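Local coordinates for CRISPR-associated endonuclease Cas12b (Alicyclobacillus acidoterrestris, PDB 5U31), which uses a guide RNA to recognise PAM-bearing target DNA and cleaves it with a metal-dependent RuvC nuclease domain as part of bacterial antiviral defence, at residues 520-528 with 538-546. The protein carries 3 engineered substitutions. Residues are numbered along the deposited sequence; the frame is centred on the assembly and turned at random.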
loop_
_atom_site.group_PDB
_atom_site.type_symbol
_atom_site.label_atom_id
_atom_site.label_comp_id
_atom_site.label_asym_id
_atom_site.label_seq_id
_atom_site.Cartn_x
_atom_site.Cartn_y
_atom_site.Cartn_z
ATOM N N ARG A 520 28.924 -2.394 -0.359
ATOM C CA ARG A 520 27.894 -3.255 -0.914
ATOM C C ARG A 520 28.438 -4.665 -1.065
ATOM O O ARG A 520 29.655 -4.857 -1.144
ATOM C CB ARG A 520 27.406 -2.731 -2.273
ATOM C CG ARG A 520 26.627 -1.420 -2.167
ATOM C CD ARG A 520 26.085 -0.956 -3.511
ATOM N NE ARG A 520 25.182 0.185 -3.366
ATOM C CZ ARG A 520 24.595 0.816 -4.379
ATOM N NH1 ARG A 520 24.814 0.423 -5.628
ATOM N NH2 ARG A 520 23.788 1.844 -4.146
ATOM N N PRO A 521 27.569 -5.675 -1.065
ATOM C CA PRO A 521 28.040 -7.034 -1.303
ATOM C C PRO A 521 28.708 -7.131 -2.658
ATOM O O PRO A 521 28.412 -6.343 -3.576
ATOM C CB PRO A 521 26.752 -7.869 -1.247
ATOM C CG PRO A 521 25.813 -7.062 -0.422
ATOM C CD PRO A 521 26.129 -5.637 -0.753
ATOM N N PRO A 522 29.632 -8.079 -2.832
ATOM C CA PRO A 522 30.351 -8.161 -4.113
ATOM C C PRO A 522 29.439 -8.434 -5.294
ATOM O O PRO A 522 29.749 -8.013 -6.415
ATOM C CB PRO A 522 31.342 -9.308 -3.880
ATOM C CG PRO A 522 30.692 -10.151 -2.828
ATOM C CD PRO A 522 29.986 -9.184 -1.924
ATOM N N TYR A 523 28.316 -9.115 -5.077
ATOM C CA TYR A 523 27.389 -9.408 -6.160
ATOM C C TYR A 523 26.461 -8.246 -6.483
ATOM O O TYR A 523 25.608 -8.388 -7.364
ATOM C CB TYR A 523 26.559 -10.649 -5.827
ATOM C CG TYR A 523 26.018 -10.688 -4.416
ATOM C CD1 TYR A 523 24.867 -9.990 -4.070
ATOM C CD2 TYR A 523 26.648 -11.439 -3.434
ATOM C CE1 TYR A 523 24.368 -10.032 -2.783
ATOM C CE2 TYR A 523 26.157 -11.487 -2.145
ATOM C CZ TYR A 523 25.018 -10.782 -1.825
ATOM O OH TYR A 523 24.525 -10.832 -0.543
ATOM N N ALA A 524 26.596 -7.110 -5.801
ATOM C CA ALA A 524 25.770 -5.957 -6.130
ATOM C C ALA A 524 26.249 -5.238 -7.382
ATOM O O ALA A 524 25.468 -4.504 -7.994
ATOM C CB ALA A 524 25.727 -4.983 -4.952
ATOM N N ALA A 525 27.506 -5.436 -7.779
ATOM C CA ALA A 525 28.041 -4.836 -8.994
ATOM C C ALA A 525 27.574 -5.542 -10.258
ATOM O O ALA A 525 27.882 -5.073 -11.359
ATOM C CB ALA A 525 29.571 -4.828 -8.949
ATOM N N VAL A 526 26.844 -6.647 -10.130
ATOM C CA VAL A 526 26.392 -7.425 -11.277
ATOM C C VAL A 526 24.961 -7.033 -11.627
ATOM O O VAL A 526 24.562 -7.068 -12.797
ATOM C CB VAL A 526 26.514 -8.933 -10.988
ATOM C CG1 VAL A 526 26.039 -9.753 -12.170
ATOM C CG2 VAL A 526 27.948 -9.276 -10.673
ATOM N N PHE A 527 24.185 -6.640 -10.621
ATOM C CA PHE A 527 22.785 -6.275 -10.802
ATOM C C PHE A 527 22.611 -4.785 -10.547
ATOM O O PHE A 527 22.860 -4.309 -9.435
ATOM C CB PHE A 527 21.881 -7.082 -9.871
ATOM C CG PHE A 527 22.028 -8.560 -10.027
ATOM C CD1 PHE A 527 21.740 -9.170 -11.234
ATOM C CD2 PHE A 527 22.444 -9.340 -8.967
ATOM C CE1 PHE A 527 21.873 -10.530 -11.382
ATOM C CE2 PHE A 527 22.579 -10.704 -9.107
ATOM C CZ PHE A 527 22.293 -11.303 -10.316
ATOM N N ARG A 528 22.178 -4.064 -11.576
ATOM C CA ARG A 528 21.879 -2.640 -11.475
ATOM C C ARG A 528 20.420 -2.471 -11.070
ATOM O O ARG A 528 19.514 -2.862 -11.813
ATOM C CB ARG A 528 22.154 -1.935 -12.802
ATOM C CG ARG A 528 22.031 -0.413 -12.763
ATOM C CD ARG A 528 23.343 0.253 -12.348
ATOM N NE ARG A 528 23.638 0.079 -10.927
ATOM C CZ ARG A 528 24.763 0.478 -10.341
ATOM N NH1 ARG A 528 25.710 1.076 -11.054
ATOM N NH2 ARG A 528 24.941 0.278 -9.041
ATOM N N VAL A 538 20.880 -6.380 -15.497
ATOM C CA VAL A 538 22.057 -7.226 -15.334
ATOM C C VAL A 538 23.238 -6.607 -16.070
ATOM O O VAL A 538 23.128 -6.238 -17.246
ATOM C CB VAL A 538 21.786 -8.648 -15.849
ATOM C CG1 VAL A 538 23.083 -9.413 -15.979
ATOM C CG2 VAL A 538 20.847 -9.374 -14.921
ATOM N N HIS A 539 24.372 -6.507 -15.381
ATOM C CA HIS A 539 25.640 -6.132 -16.004
ATOM C C HIS A 539 26.222 -7.372 -16.669
ATOM O O HIS A 539 27.018 -8.104 -16.080
ATOM C CB HIS A 539 26.600 -5.556 -14.971
ATOM C CG HIS A 539 26.350 -4.117 -14.646
ATOM N ND1 HIS A 539 27.151 -3.100 -15.117
ATOM C CD2 HIS A 539 25.392 -3.526 -13.893
ATOM C CE1 HIS A 539 26.695 -1.943 -14.671
ATOM N NE2 HIS A 539 25.630 -2.173 -13.926
ATOM N N PHE A 540 25.823 -7.610 -17.922
ATOM C CA PHE A 540 26.279 -8.800 -18.633
ATOM C C PHE A 540 27.789 -8.813 -18.835
ATOM O O PHE A 540 28.371 -9.890 -19.001
ATOM C CB PHE A 540 25.564 -8.913 -19.981
ATOM C CG PHE A 540 24.063 -8.909 -19.875
ATOM C CD1 PHE A 540 23.375 -10.062 -19.535
ATOM C CD2 PHE A 540 23.341 -7.753 -20.119
ATOM C CE1 PHE A 540 21.994 -10.060 -19.436
ATOM C CE2 PHE A 540 21.964 -7.745 -20.022
ATOM C CZ PHE A 540 21.289 -8.899 -19.681
ATOM N N ASP A 541 28.438 -7.644 -18.820
ATOM C CA ASP A 541 29.892 -7.603 -18.938
ATOM C C ASP A 541 30.566 -8.290 -17.758
ATOM O O ASP A 541 31.557 -9.012 -17.929
ATOM C CB ASP A 541 30.372 -6.154 -19.039
ATOM C CG ASP A 541 30.318 -5.616 -20.452
ATOM O OD1 ASP A 541 30.053 -6.408 -21.380
ATOM O OD2 ASP A 541 30.544 -4.400 -20.634
ATOM N N LYS A 542 30.033 -8.090 -16.553
ATOM C CA LYS A 542 30.767 -8.390 -15.332
ATOM C C LYS A 542 30.505 -9.782 -14.771
ATOM O O LYS A 542 31.305 -10.261 -13.960
ATOM C CB LYS A 542 30.435 -7.346 -14.260
ATOM C CG LYS A 542 30.695 -5.911 -14.698
ATOM C CD LYS A 542 30.213 -4.910 -13.657
ATOM C CE LYS A 542 30.421 -3.479 -14.133
ATOM N NZ LYS A 542 29.974 -2.473 -13.127
ATOM N N LEU A 543 29.420 -10.448 -15.166
ATOM C CA LEU A 543 29.126 -11.736 -14.549
ATOM C C LEU A 543 29.975 -12.875 -15.098
ATOM O O LEU A 543 29.940 -13.973 -14.534
ATOM C CB LEU A 543 27.639 -12.077 -14.686
ATOM C CG LEU A 543 26.947 -12.103 -16.045
ATOM C CD1 LEU A 543 27.166 -13.411 -16.753
ATOM C CD2 LEU A 543 25.477 -11.894 -15.836
ATOM N N SER A 544 30.727 -12.653 -16.177
ATOM C CA SER A 544 31.658 -13.678 -16.634
ATOM C C SER A 544 32.821 -13.828 -15.660
ATOM O O SER A 544 33.227 -14.950 -15.334
ATOM C CB SER A 544 32.168 -13.342 -18.035
ATOM O OG SER A 544 32.752 -12.049 -18.066
ATOM N N ASP A 545 33.362 -12.704 -15.178
ATOM C CA ASP A 545 34.458 -12.730 -14.218
ATOM C C ASP A 545 33.986 -13.044 -12.806
ATOM O O ASP A 545 34.757 -13.590 -12.011
ATOM C CB ASP A 545 35.192 -11.390 -14.215
ATOM C CG ASP A 545 35.903 -11.114 -15.517
ATOM O OD1 ASP A 545 36.373 -12.080 -16.156
ATOM O OD2 ASP A 545 35.993 -9.928 -15.897
ATOM N N TYR A 546 32.743 -12.685 -12.474
ATOM C CA TYR A 546 32.227 -12.948 -11.133
ATOM C C TYR A 546 32.166 -14.447 -10.855
ATOM O O TYR A 546 32.601 -14.910 -9.794
ATOM C CB TYR A 546 30.849 -12.302 -10.964
ATOM C CG TYR A 546 30.249 -12.492 -9.583
ATOM C CD1 TYR A 546 30.506 -11.588 -8.561
ATOM C CD2 TYR A 546 29.429 -13.579 -9.305
ATOM C CE1 TYR A 546 29.962 -11.763 -7.299
ATOM C CE2 TYR A 546 28.886 -13.761 -8.050
ATOM C CZ TYR A 546 29.153 -12.853 -7.050
ATOM O OH TYR A 546 28.609 -13.041 -5.800
#
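Tyr546, on the short helix 543-549, reaches across to the turn at Pro522 and Tyr523. Its CB leads toward 520-528, and a chi1 of -178° sets CG opposite the backbone N, carrying the ring out from the helix. At the near end of the ring, CD1 of Tyr546 lies 4.0 Å from the CG2 methyl of Val526. Further out, CE1 of Tyr546 lies 4.4 Å from CB of Pro522 and also passes the backbone of Tyr523. CZ and OH end beside CB of Tyr523, and OH of Tyr546 lies at the edge of the Tyr523 ring, near its plane. The length of tyrosine lets one side chain touch Val526 near its root and Tyr523 at its tip; the Tyr523 hydroxyl hydrogen-bonds to the backbone O of Asp888.

Val526 suits the middle because its branches serve two partners: CG2 takes the tyrosine, while CG1 of Val526 packs 3.8 Å from CB of Leu543. O of Val526 accepts a nearly straight bond from N of His539 (2.7 Å, 172° at the hydrogen). Beside this bond Phe527 and Val538 form a non-hydrogen-bonded pair of the two-stranded hairpin, the apolar ring edge of Phe527 meeting CG2 of Val538. On the more open side, the flat His539 imidazole has Ala525 O over one face and Arg528 CB at its edge, while the long methylene chain of Lys542 brings CD to the same oxygen.

The chemistry is therefore mainly apolar packing with one nearly straight backbone hydrogen bond, joining the hairpin to the helix that follows it within RuvC-I, about 16 Å from the bound nucleic acid at the nearest atom.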